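Local coordinates for protein N-acetylgalactosaminyltransferase 7 (Homo sapiens, PDB 6IWR) that is a glycosyltransferase-family protein that combines a family 2, GT-A type domain with a ricin-type beta-trefoil lectin domain and carries a bound manganese (II) ion, at residues K138-D143 and K318-R323; G285-G290 and Q310-R315; P268-I273 and G329-I334; A256-S259 and C265-P268. One frame throughout, in Å; residues are numbered along the deposited sequence.

Overall arrangement
All four contacts sit in or beside the GT-A type domain, well apart from the lectin trefoil. Interactions 3 and 4 share P268 on strand 264-274: the first meets strand 332-335, the second helix 251-260, and A333 N lies 2.8 Å from T266 O where they join. Interaction 1 packs against interaction 4 through Y142 and A256, and its strand 322-323 belongs to the same mixed sheet. Interaction 2 adjoins interaction 1 through a salt bridge, R323 NH2 to E311 OE2 at 2.9 Å, although their centres are about 14 Å apart. Interaction 3 lies near the manganese (II) ion, the side chain of L331 being about 8 Å from it.

Interaction 1: K138-D143 and K318-R323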
loop_
_atom_site.group_PDB
_atom_site.type_symbol
_atom_site.label_atom_id
_atom_site.label_comp_id
_atom_site.label_asym_id
_atom_site.label_seq_id
_atom_site.Cartn_x
_atom_site.Cartn_y
_atom_site.Cartn_z
ATOM N N LYS A 138 -36.808 -15.729 -11.814
ATOM C CA LYS A 138 -37.178 -16.369 -13.065
ATOM C C LYS A 138 -38.671 -16.600 -13.207
ATOM O O LYS A 138 -39.077 -17.292 -14.145
ATOM C CB LYS A 138 -36.478 -17.713 -13.204
ATOM C CG LYS A 138 -35.126 -17.791 -12.548
ATOM C CD LYS A 138 -34.371 -18.954 -13.172
ATOM C CE LYS A 138 -33.270 -19.515 -12.315
ATOM N NZ LYS A 138 -32.589 -20.559 -13.125
ATOM N N TYR A 139 -39.506 -16.072 -12.312
ATOM C CA TYR A 139 -40.935 -16.331 -12.410
ATOM C C TYR A 139 -41.742 -15.054 -12.527
ATOM O O TYR A 139 -42.950 -15.066 -12.279
ATOM C CB TYR A 139 -41.415 -17.183 -11.232
ATOM C CG TYR A 139 -40.756 -18.536 -11.235
ATOM C CD1 TYR A 139 -41.026 -19.479 -12.235
ATOM C CD2 TYR A 139 -39.823 -18.858 -10.272
ATOM C CE1 TYR A 139 -40.383 -20.720 -12.252
ATOM C CE2 TYR A 139 -39.191 -20.075 -10.272
ATOM C CZ TYR A 139 -39.462 -21.001 -11.257
ATOM O OH TYR A 139 -38.795 -22.197 -11.204
ATOM N N TRP A 140 -41.098 -13.956 -12.928
ATOM C CA TRP A 140 -41.784 -12.698 -13.193
ATOM C C TRP A 140 -42.271 -12.663 -14.639
ATOM O O TRP A 140 -41.541 -13.042 -15.558
ATOM C CB TRP A 140 -40.858 -11.510 -12.925
ATOM C CG TRP A 140 -40.633 -11.229 -11.474
ATOM C CD1 TRP A 140 -39.534 -11.558 -10.737
ATOM C CD2 TRP A 140 -41.529 -10.557 -10.582
ATOM N NE1 TRP A 140 -39.694 -11.137 -9.442
ATOM C CE2 TRP A 140 -40.909 -10.518 -9.321
ATOM C CE3 TRP A 140 -42.794 -9.975 -10.733
ATOM C CZ2 TRP A 140 -41.500 -9.919 -8.216
ATOM C CZ3 TRP A 140 -43.390 -9.380 -9.627
ATOM C CH2 TRP A 140 -42.740 -9.354 -8.385
ATOM N N HIS A 141 -43.493 -12.187 -14.842
ATOM C CA HIS A 141 -44.066 -12.082 -16.175
ATOM C C HIS A 141 -44.287 -10.617 -16.537
ATOM O O HIS A 141 -45.065 -9.917 -15.877
ATOM C CB HIS A 141 -45.351 -12.901 -16.253
ATOM C CG HIS A 141 -45.092 -14.372 -16.264
ATOM N ND1 HIS A 141 -44.984 -15.099 -17.430
ATOM C CD2 HIS A 141 -44.828 -15.237 -15.257
ATOM C CE1 HIS A 141 -44.708 -16.358 -17.136
ATOM N NE2 HIS A 141 -44.604 -16.467 -15.825
ATOM N N TYR A 142 -43.605 -10.168 -17.590
ATOM C CA TYR A 142 -43.507 -8.766 -17.968
ATOM C C TYR A 142 -44.256 -8.502 -19.269
ATOM O O TYR A 142 -44.237 -9.320 -20.195
ATOM C CB TYR A 142 -42.040 -8.322 -18.148
ATOM C CG TYR A 142 -41.107 -8.551 -16.975
ATOM C CD1 TYR A 142 -40.465 -9.774 -16.785
ATOM C CD2 TYR A 142 -40.838 -7.524 -16.067
ATOM C CE1 TYR A 142 -39.596 -9.970 -15.707
ATOM C CE2 TYR A 142 -39.962 -7.708 -14.988
ATOM C CZ TYR A 142 -39.351 -8.930 -14.817
ATOM O OH TYR A 142 -38.493 -9.105 -13.751
ATOM N N ASP A 143 -44.841 -7.318 -19.358
ATOM C CA ASP A 143 -45.798 -6.970 -20.392
ATOM C C ASP A 143 -45.335 -6.953 -21.843
ATOM O O ASP A 143 -46.177 -7.059 -22.705
ATOM C CB ASP A 143 -46.516 -5.668 -20.062
ATOM C CG ASP A 143 -47.938 -5.880 -19.624
ATOM O OD1 ASP A 143 -48.367 -7.031 -19.521
ATOM O OD2 ASP A 143 -48.624 -4.886 -19.375
ATOM N N LYS A 318 -39.865 -10.735 -2.316
ATOM C CA LYS A 318 -38.449 -10.588 -1.991
ATOM C C LYS A 318 -37.671 -9.914 -3.112
ATOM O O LYS A 318 -36.679 -9.221 -2.841
ATOM C CB LYS A 318 -37.803 -11.943 -1.692
ATOM C CG LYS A 318 -38.351 -12.613 -0.439
ATOM C CD LYS A 318 -37.253 -13.035 0.533
ATOM C CE LYS A 318 -36.291 -14.036 -0.106
ATOM N NZ LYS A 318 -35.576 -14.847 0.933
ATOM N N THR A 319 -38.096 -10.095 -4.368
ATOM C CA THR A 319 -37.254 -9.790 -5.515
ATOM C C THR A 319 -37.614 -8.492 -6.230
ATOM O O THR A 319 -36.833 -8.044 -7.078
ATOM C CB THR A 319 -37.291 -10.951 -6.522
ATOM O OG1 THR A 319 -38.492 -11.710 -6.331
ATOM C CG2 THR A 319 -36.128 -11.872 -6.287
ATOM N N GLU A 320 -38.745 -7.860 -5.937
ATOM C CA GLU A 320 -39.103 -6.700 -6.752
ATOM C C GLU A 320 -38.140 -5.535 -6.516
ATOM O O GLU A 320 -37.350 -5.545 -5.564
ATOM C CB GLU A 320 -40.528 -6.257 -6.465
ATOM C CG GLU A 320 -40.855 -6.176 -5.003
ATOM C CD GLU A 320 -42.320 -5.946 -4.787
ATOM O OE1 GLU A 320 -42.705 -4.839 -4.361
ATOM O OE2 GLU A 320 -43.097 -6.868 -5.090
ATOM N N PRO A 321 -38.204 -4.494 -7.358
ATOM C CA PRO A 321 -37.349 -3.321 -7.142
ATOM C C PRO A 321 -37.477 -2.817 -5.717
ATOM O O PRO A 321 -38.441 -3.127 -5.010
ATOM C CB PRO A 321 -37.891 -2.300 -8.143
ATOM C CG PRO A 321 -38.490 -3.144 -9.212
ATOM C CD PRO A 321 -39.106 -4.301 -8.502
ATOM N N TYR A 322 -36.475 -2.048 -5.288
ATOM C CA TYR A 322 -36.594 -1.341 -4.016
ATOM C C TYR A 322 -35.909 0.022 -4.105
ATOM O O TYR A 322 -35.158 0.309 -5.044
ATOM C CB TYR A 322 -36.052 -2.183 -2.849
ATOM C CG TYR A 322 -34.596 -2.628 -2.937
ATOM C CD1 TYR A 322 -33.565 -1.826 -2.432
ATOM C CD2 TYR A 322 -34.254 -3.860 -3.478
ATOM C CE1 TYR A 322 -32.245 -2.226 -2.480
ATOM C CE2 TYR A 322 -32.934 -4.262 -3.538
ATOM C CZ TYR A 322 -31.930 -3.441 -3.028
ATOM O OH TYR A 322 -30.608 -3.833 -3.059
ATOM N N ARG A 323 -36.190 0.873 -3.116
ATOM C CA ARG A 323 -35.641 2.226 -3.116
ATOM C C ARG A 323 -34.203 2.257 -2.584
ATOM O O ARG A 323 -33.892 1.647 -1.557
ATOM C CB ARG A 323 -36.520 3.155 -2.287
ATOM C CG ARG A 323 -37.985 3.138 -2.683
ATOM C CD ARG A 323 -38.813 4.206 -1.987
ATOM N NE ARG A 323 -38.866 4.056 -0.532
ATOM C CZ ARG A 323 -39.592 4.847 0.249
ATOM N NH1 ARG A 323 -40.321 5.798 -0.313
ATOM N NH2 ARG A 323 -39.605 4.693 1.562
#
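NE1 of W140 points at OG1 of T319 across a weak hydrogen bond of 3.4 Å, with an N-H...O angle of 151°. Its strength should be read with caution, because the position of this hydroxyl is less certain than most. T319 CB lies at the edge of the W140 indole, in the ring plane and 3.8 Å from NE1, and the two side chains lie alongside, pointing opposite ways. E320 takes up the six-membered end of the ring. Its backbone N stands oblique to the indole, 4.1 Å from CZ2, while OE2 comes to 4.1 Å from CH2 with the carboxylate plane turned 60° from the ring. With chi1 at 46° and the rest of the chain extended, E320 carries its acid group along to that far corner. R315, from the neighbouring segment 310-315, hydrogen-bonds the carbonyls of K318, E320 and P321, which helps hold the backbone facing the indole. W140, on the small antiparallel pair 66-67 and 140-141, thus packs by its indole edge on the loop leading into strand 322-323, an antiparallel partner of 369-373 in the mixed sheet of the GT-A type domain.

Interaction 2: G285-G290 and Q310-R315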
loop_
_atom_site.group_PDB
_atom_site.type_symbol
_atom_site.label_atom_id
_atom_site.label_comp_id
_atom_site.label_asym_id
_atom_site.label_seq_id
_atom_site.Cartn_x
_atom_site.Cartn_y
_atom_site.Cartn_z
ATOM N N GLY A 285 -22.910 -7.272 1.056
ATOM C CA GLY A 285 -23.883 -6.222 1.247
ATOM C C GLY A 285 -24.910 -6.659 2.263
ATOM O O GLY A 285 -25.212 -7.842 2.402
ATOM N N GLY A 286 -25.464 -5.667 2.944
ATOM C CA GLY A 286 -26.088 -5.925 4.233
ATOM C C GLY A 286 -27.082 -7.070 4.234
ATOM O O GLY A 286 -27.011 -7.965 5.078
ATOM N N ASP A 287 -28.039 -7.045 3.318
ATOM C CA ASP A 287 -29.245 -7.846 3.490
ATOM C C ASP A 287 -28.936 -9.327 3.653
ATOM O O ASP A 287 -27.964 -9.847 3.101
ATOM C CB ASP A 287 -30.158 -7.685 2.289
ATOM C CG ASP A 287 -31.569 -7.967 2.618
ATOM O OD1 ASP A 287 -31.975 -7.608 3.740
ATOM O OD2 ASP A 287 -32.274 -8.514 1.753
ATOM N N GLU A 288 -29.813 -10.024 4.383
ATOM C CA GLU A 288 -29.689 -11.475 4.450
ATOM C C GLU A 288 -29.714 -12.088 3.060
ATOM O O GLU A 288 -29.234 -13.208 2.868
ATOM C CB GLU A 288 -30.794 -12.079 5.322
ATOM C CG GLU A 288 -30.379 -13.389 6.054
ATOM C CD GLU A 288 -29.060 -13.266 6.866
ATOM O OE1 GLU A 288 -28.476 -12.148 6.897
ATOM O OE2 GLU A 288 -28.612 -14.285 7.468
ATOM N N ASP A 289 -30.265 -11.369 2.082
ATOM C CA ASP A 289 -30.338 -11.791 0.690
ATOM C C ASP A 289 -29.252 -11.153 -0.159
ATOM O O ASP A 289 -29.256 -11.313 -1.391
ATOM C CB ASP A 289 -31.709 -11.433 0.108
ATOM C CG ASP A 289 -32.647 -12.616 0.041
ATOM O OD1 ASP A 289 -32.322 -13.675 0.614
ATOM O OD2 ASP A 289 -33.712 -12.496 -0.611
ATOM N N GLY A 290 -28.349 -10.408 0.473
ATOM C CA GLY A 290 -27.351 -9.634 -0.221
ATOM C C GLY A 290 -27.825 -8.298 -0.742
ATOM O O GLY A 290 -27.101 -7.668 -1.523
ATOM N N GLN A 310 -38.170 -1.464 6.912
ATOM C CA GLN A 310 -39.174 -0.520 6.417
ATOM C C GLN A 310 -39.438 -0.718 4.930
ATOM O O GLN A 310 -40.592 -0.728 4.484
ATOM C CB GLN A 310 -38.733 0.931 6.667
ATOM C CG GLN A 310 -38.463 1.323 8.115
ATOM C CD GLN A 310 -37.091 0.901 8.595
ATOM O OE1 GLN A 310 -36.355 0.201 7.898
ATOM N NE2 GLN A 310 -36.742 1.322 9.802
ATOM N N GLU A 311 -38.378 -0.854 4.136
ATOM C CA GLU A 311 -38.585 -1.008 2.702
ATOM C C GLU A 311 -39.252 -2.339 2.379
ATOM O O GLU A 311 -40.040 -2.426 1.429
ATOM C CB GLU A 311 -37.254 -0.868 1.961
ATOM C CG GLU A 311 -36.638 0.521 2.078
ATOM C CD GLU A 311 -37.484 1.594 1.427
ATOM O OE1 GLU A 311 -38.043 1.331 0.337
ATOM O OE2 GLU A 311 -37.578 2.703 2.000
ATOM N N LYS A 312 -38.954 -3.386 3.160
ATOM C CA LYS A 312 -39.575 -4.679 2.910
ATOM C C LYS A 312 -41.066 -4.672 3.247
ATOM O O LYS A 312 -41.847 -5.377 2.596
ATOM C CB LYS A 312 -38.846 -5.763 3.684
ATOM C CG LYS A 312 -37.396 -5.914 3.264
ATOM C CD LYS A 312 -36.666 -6.875 4.149
ATOM C CE LYS A 312 -35.192 -6.825 3.852
ATOM N NZ LYS A 312 -34.398 -7.693 4.744
ATOM N N ARG A 313 -41.500 -3.879 4.232
ATOM C CA ARG A 313 -42.940 -3.830 4.471
ATOM C C ARG A 313 -43.679 -3.191 3.300
ATOM O O ARG A 313 -44.881 -3.422 3.127
ATOM C CB ARG A 313 -43.281 -3.084 5.758
ATOM C CG ARG A 313 -44.807 -2.915 5.911
ATOM C CD ARG A 313 -45.525 -4.248 5.542
ATOM N NE ARG A 313 -46.980 -4.145 5.415
ATOM C CZ ARG A 313 -47.744 -4.986 4.713
ATOM N NH1 ARG A 313 -47.202 -6.003 4.040
ATOM N NH2 ARG A 313 -49.061 -4.801 4.666
ATOM N N LEU A 314 -42.983 -2.384 2.494
ATOM C CA LEU A 314 -43.570 -1.736 1.324
ATOM C C LEU A 314 -43.659 -2.672 0.130
ATOM O O LEU A 314 -44.268 -2.304 -0.876
ATOM C CB LEU A 314 -42.759 -0.497 0.925
ATOM C CG LEU A 314 -42.426 0.611 1.938
ATOM C CD1 LEU A 314 -41.857 1.834 1.237
ATOM C CD2 LEU A 314 -43.655 0.988 2.738
ATOM N N ARG A 315 -43.078 -3.863 0.220
ATOM C CA ARG A 315 -42.818 -4.713 -0.929
ATOM C C ARG A 315 -43.473 -6.065 -0.720
ATOM O O ARG A 315 -43.247 -6.710 0.301
ATOM C CB ARG A 315 -41.307 -4.871 -1.144
ATOM C CG ARG A 315 -40.672 -3.645 -1.755
ATOM C CD ARG A 315 -39.187 -3.591 -1.540
ATOM N NE ARG A 315 -38.487 -4.560 -2.356
ATOM C CZ ARG A 315 -37.941 -5.681 -1.897
ATOM N NH1 ARG A 315 -38.004 -5.981 -0.605
ATOM N NH2 ARG A 315 -37.317 -6.496 -2.733
#
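The carboxylate of D287 is the flat group of this contact, and K312 meets it from the side of its oxygens. NZ of the lysine lies 2.6 Å from OD1, which receives it on its syn lone pair, the one on the side of OD2; D287 OD2 itself is a more distant neighbour, 3.8 Å from K312 NZ. Residues 310-315 lay nothing over either face of the group. The result is a salt bridge to one oxygen rather than a forked grip on both. The two side chains run at each other from opposite directions. K312 is stretched along its whole length beyond CG, with chi2, chi3 and chi4 all near 180°, and so spans the gap between backbones whose nearest CA atoms, those of D287 and K312, are 10.8 Å apart. CE follows NZ in, at 3.3 Å from OD1. D287 is buried whereas K312 is partly exposed, so the ammonium probably offsets the cost of shielding the acid from solvent. L307 packs against both side chains.

The backbones on the two sides are locally ordered. D287 opens a type I beta turn in which the N-H of G290 bonds to the carbonyl of D287, and G290 closes it at a positive phi of 82° that glycine adopts easily. K312 lies on helix 309-313, and its carbonyl accepts a bond from R315 N. The salt bridge thereby ties the beta turn in the loop between strands 280-281 and 292-296 to helix 309-313 within the GT-A type domain.

Interaction 3: P268-I273 and G329-I334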
loop_
_atom_site.group_PDB
_atom_site.type_symbol
_atom_site.label_atom_id
_atom_site.label_comp_id
_atom_site.label_asym_id
_atom_site.label_seq_id
_atom_site.Cartn_x
_atom_site.Cartn_y
_atom_site.Cartn_z
ATOM N N PRO A 268 -29.319 -1.719 -11.897
ATOM C CA PRO A 268 -29.105 -3.149 -11.648
ATOM C C PRO A 268 -28.248 -3.371 -10.406
ATOM O O PRO A 268 -27.491 -2.500 -9.979
ATOM C CB PRO A 268 -28.363 -3.606 -12.905
ATOM C CG PRO A 268 -27.551 -2.375 -13.278
ATOM C CD PRO A 268 -28.472 -1.203 -12.982
ATOM N N LEU A 269 -28.376 -4.555 -9.819
ATOM C CA LEU A 269 -27.395 -4.972 -8.829
ATOM C C LEU A 269 -26.056 -5.197 -9.524
ATOM O O LEU A 269 -25.962 -5.967 -10.488
ATOM C CB LEU A 269 -27.832 -6.243 -8.107
ATOM C CG LEU A 269 -29.119 -6.143 -7.282
ATOM C CD1 LEU A 269 -29.206 -7.287 -6.261
ATOM C CD2 LEU A 269 -29.228 -4.796 -6.610
ATOM N N ILE A 270 -25.027 -4.498 -9.058
ATOM C CA ILE A 270 -23.720 -4.533 -9.693
ATOM C C ILE A 270 -22.896 -5.616 -9.011
ATOM O O ILE A 270 -22.541 -5.473 -7.841
ATOM C CB ILE A 270 -23.018 -3.177 -9.601
ATOM C CG1 ILE A 270 -23.895 -2.082 -10.215
ATOM C CG2 ILE A 270 -21.674 -3.237 -10.316
ATOM C CD1 ILE A 270 -23.181 -0.737 -10.307
ATOM N N ASP A 271 -22.571 -6.679 -9.753
ATOM C CA ASP A 271 -21.806 -7.831 -9.285
ATOM C C ASP A 271 -20.331 -7.671 -9.649
ATOM O O ASP A 271 -19.987 -6.934 -10.572
ATOM C CB ASP A 271 -22.336 -9.142 -9.899
ATOM C CG ASP A 271 -23.710 -9.549 -9.360
ATOM O OD1 ASP A 271 -24.019 -9.220 -8.189
ATOM O OD2 ASP A 271 -24.480 -10.195 -10.116
ATOM N N VAL A 272 -19.467 -8.418 -8.949
ATOM C CA VAL A 272 -18.015 -8.276 -9.070
ATOM C C VAL A 272 -17.457 -9.334 -10.014
ATOM O O VAL A 272 -17.520 -10.542 -9.729
ATOM C CB VAL A 272 -17.314 -8.389 -7.706
ATOM C CG1 VAL A 272 -15.808 -8.301 -7.904
ATOM C CG2 VAL A 272 -17.817 -7.354 -6.740
ATOM N N ILE A 273 -16.848 -8.873 -11.098
ATOM C CA ILE A 273 -16.076 -9.724 -11.995
ATOM C C ILE A 273 -14.627 -9.634 -11.547
ATOM O O ILE A 273 -14.040 -8.548 -11.520
ATOM C CB ILE A 273 -16.209 -9.277 -13.463
ATOM C CG1 ILE A 273 -17.655 -9.188 -13.926
ATOM C CG2 ILE A 273 -15.449 -10.210 -14.367
ATOM C CD1 ILE A 273 -17.736 -8.814 -15.404
ATOM N N GLY A 329 -23.090 4.797 -9.536
ATOM C CA GLY A 329 -22.894 5.824 -10.545
ATOM C C GLY A 329 -22.609 5.370 -11.964
ATOM O O GLY A 329 -23.008 6.039 -12.922
ATOM N N GLY A 330 -21.900 4.259 -12.128
ATOM C CA GLY A 330 -21.510 3.833 -13.459
ATOM C C GLY A 330 -22.633 3.255 -14.300
ATOM O O GLY A 330 -22.709 3.526 -15.501
ATOM N N LEU A 331 -23.505 2.456 -13.682
ATOM C CA LEU A 331 -24.514 1.661 -14.370
ATOM C C LEU A 331 -25.888 2.108 -13.890
ATOM O O LEU A 331 -26.201 1.989 -12.702
ATOM C CB LEU A 331 -24.331 0.154 -14.112
ATOM C CG LEU A 331 -22.929 -0.478 -14.063
ATOM C CD1 LEU A 331 -22.996 -2.023 -13.892
ATOM C CD2 LEU A 331 -22.033 -0.093 -15.230
ATOM N N PHE A 332 -26.702 2.610 -14.802
ATOM C CA PHE A 332 -28.077 2.952 -14.453
ATOM C C PHE A 332 -28.892 3.077 -15.742
ATOM O O PHE A 332 -28.356 3.003 -16.854
ATOM C CB PHE A 332 -28.143 4.228 -13.593
ATOM C CG PHE A 332 -27.659 5.475 -14.289
ATOM C CD1 PHE A 332 -26.302 5.744 -14.395
ATOM C CD2 PHE A 332 -28.559 6.392 -14.805
ATOM C CE1 PHE A 332 -25.835 6.878 -15.009
ATOM C CE2 PHE A 332 -28.094 7.548 -15.434
ATOM C CZ PHE A 332 -26.715 7.780 -15.530
ATOM N N ALA A 333 -30.195 3.276 -15.573
ATOM C CA ALA A 333 -31.122 3.521 -16.673
ATOM C C ALA A 333 -32.053 4.664 -16.286
ATOM O O ALA A 333 -32.577 4.682 -15.166
ATOM C CB ALA A 333 -31.917 2.244 -16.993
ATOM N N ILE A 334 -32.222 5.640 -17.189
ATOM C CA ILE A 334 -33.244 6.680 -17.074
ATOM C C ILE A 334 -33.911 6.830 -18.418
ATOM O O ILE A 334 -33.290 6.635 -19.466
ATOM C CB ILE A 334 -32.744 8.090 -16.679
ATOM C CG1 ILE A 334 -31.279 8.304 -16.944
ATOM C CG2 ILE A 334 -33.153 8.525 -15.261
ATOM C CD1 ILE A 334 -30.916 9.619 -16.214
#
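G329 and G330 bring the chain round to L331, the residue that meets I270 and P268 most fully. G329 has a phi of 128°, and at its backbone angles a CB would be jammed against the carbonyl O of the preceding residue; G330 leads directly into L331. L331 then turns its side chain toward residues 268-273. With chi1 at -40°, its CG stands roughly anti to its carbonyl carbon and the branch reaches I270: CG touches I270 CD1 at 3.8 Å, and L331 CD1 lies 3.8 Å from I270 CG1, the two chains crossing at a slant. I270 answers with an extended arm, chi2 at -173°, which carries CD1 outward to the leucine. Nearer the backbone, L331 CB faces P268 CG at 4.2 Å, here with the side chains crossing at about a right angle, while P268 CD approaches the leucine carbonyl O to 3.9 Å. The L331 side chain is also about 8 Å from the bound manganese (II) ion.

F332 adds little beyond its CA, 4.4 Å from P268 CD, because its CB points away from residues 268-273; its ring stacks on Y239 instead. A333 faces the helical layer, against L254 and I258. I334 ends the segment by placing CD1 at the edge of the F332 ring, in its plane, and by packing on C265.

The contact is therefore an apolar one beside strand 332-335, the antiparallel neighbour of 264-274. Strand 376-382 runs parallel to 264-274 and contributes V378, which touches both P268 and L331, while helix 251-260 covers P268 through L254.

Interaction 4: A256-S259 and C265-P268; sequences APIS and CTVP
A chi1 of -92° at T266 swings CG2 roughly anti to the backbone N and presents OG1 to P257 and I258. On the helix, I258 has chi1 at -48° and an extended chi2 of 170°, so its CG1-CD1 arm runs across to the strand. The threonine side chain is thus met from two directions. P257 crosses it at about a right angle, with ring atom CG 3.5 Å from OG1. I258 comes in obliquely, its CG1 3.9 Å from OG1 and its CD1 3.9 Å from CB of the threonine. These are van der Waals contacts, with the hydroxyl flanked by the proline ring and the isoleucine arm.

The helix is kinked here. P257 has no backbone N-H to offer, and the N of I258 makes no bond to the preceding turn, so the usual helical partner of the L254 carbonyl is missing. T266 OG1 supplies a weak hydrogen bond to that carbonyl O. The same strand residue also bonds through its backbone to A333, which places it in the sheet while its side chain faces the helix.

Helix 251-260 and strand 264-274 follow each other closely in the chain and pack as a helix laid on its sheet. The chemistry implies a buried, mainly apolar interface whose one polar side-chain group is probably accommodated by its weak hydrogen bond to the L254 carbonyl.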
loop_
_atom_site.group_PDB
_atom_site.type_symbol
_atom_site.label_atom_id
_atom_site.label_comp_id
_atom_site.label_asym_id
_atom_site.label_seq_id
_atom_site.Cartn_x
_atom_site.Cartn_y
_atom_site.Cartn_z
ATOM N N ALA A 256 -38.742 -2.205 -16.885
ATOM C CA ALA A 256 -40.159 -2.219 -16.538
ATOM C C ALA A 256 -40.529 -1.030 -15.663
ATOM O O ALA A 256 -41.484 -0.308 -15.996
ATOM C CB ALA A 256 -40.528 -3.555 -15.878
ATOM N N PRO A 257 -39.836 -0.748 -14.567
ATOM C CA PRO A 257 -40.288 0.370 -13.718
ATOM C C PRO A 257 -40.317 1.702 -14.456
ATOM O O PRO A 257 -41.276 2.469 -14.289
ATOM C CB PRO A 257 -39.302 0.360 -12.540
ATOM C CG PRO A 257 -38.339 -0.753 -12.803
ATOM C CD PRO A 257 -38.742 -1.536 -13.984
ATOM N N ILE A 258 -39.324 1.983 -15.308
ATOM C CA ILE A 258 -39.321 3.237 -16.067
ATOM C C ILE A 258 -40.501 3.295 -17.028
ATOM O O ILE A 258 -41.010 4.375 -17.340
ATOM C CB ILE A 258 -37.994 3.413 -16.831
ATOM C CG1 ILE A 258 -36.811 3.141 -15.897
ATOM C CG2 ILE A 258 -37.911 4.796 -17.449
ATOM C CD1 ILE A 258 -35.510 3.070 -16.605
ATOM N N SER A 259 -40.953 2.142 -17.509
ATOM C CA SER A 259 -42.086 2.112 -18.424
ATOM C C SER A 259 -43.411 2.393 -17.713
ATOM O O SER A 259 -44.320 2.954 -18.329
ATOM C CB SER A 259 -42.122 0.770 -19.154
ATOM O OG SER A 259 -40.845 0.453 -19.709
ATOM N N CYS A 265 -35.769 6.149 -12.096
ATOM C CA CYS A 265 -34.458 5.808 -12.618
ATOM C C CYS A 265 -34.024 4.504 -11.973
ATOM O O CYS A 265 -34.162 4.318 -10.760
ATOM C CB CYS A 265 -33.456 6.926 -12.351
ATOM S SG CYS A 265 -31.756 6.486 -12.516
ATOM N N THR A 266 -33.501 3.609 -12.778
ATOM C CA THR A 266 -33.345 2.224 -12.396
ATOM C C THR A 266 -31.870 1.851 -12.357
ATOM O O THR A 266 -31.057 2.405 -13.110
ATOM C CB THR A 266 -34.112 1.365 -13.382
ATOM O OG1 THR A 266 -35.422 1.169 -12.850
ATOM C CG2 THR A 266 -33.524 0.087 -13.470
ATOM N N VAL A 267 -31.530 0.915 -11.468
ATOM C CA VAL A 267 -30.147 0.506 -11.257
ATOM C C VAL A 267 -30.077 -1.007 -11.074
ATOM O O VAL A 267 -30.724 -1.552 -10.188
ATOM C CB VAL A 267 -29.511 1.206 -10.042
ATOM C CG1 VAL A 267 -28.010 1.039 -10.091
ATOM C CG2 VAL A 267 -29.898 2.688 -9.993
ATOM N N PRO A 268 -29.319 -1.719 -11.897
ATOM C CA PRO A 268 -29.105 -3.149 -11.648
ATOM C C PRO A 268 -28.248 -3.371 -10.406
ATOM O O PRO A 268 -27.491 -2.500 -9.979
ATOM C CB PRO A 268 -28.363 -3.606 -12.905
ATOM C CG PRO A 268 -27.551 -2.375 -13.278
ATOM C CD PRO A 268 -28.472 -1.203 -12.982
#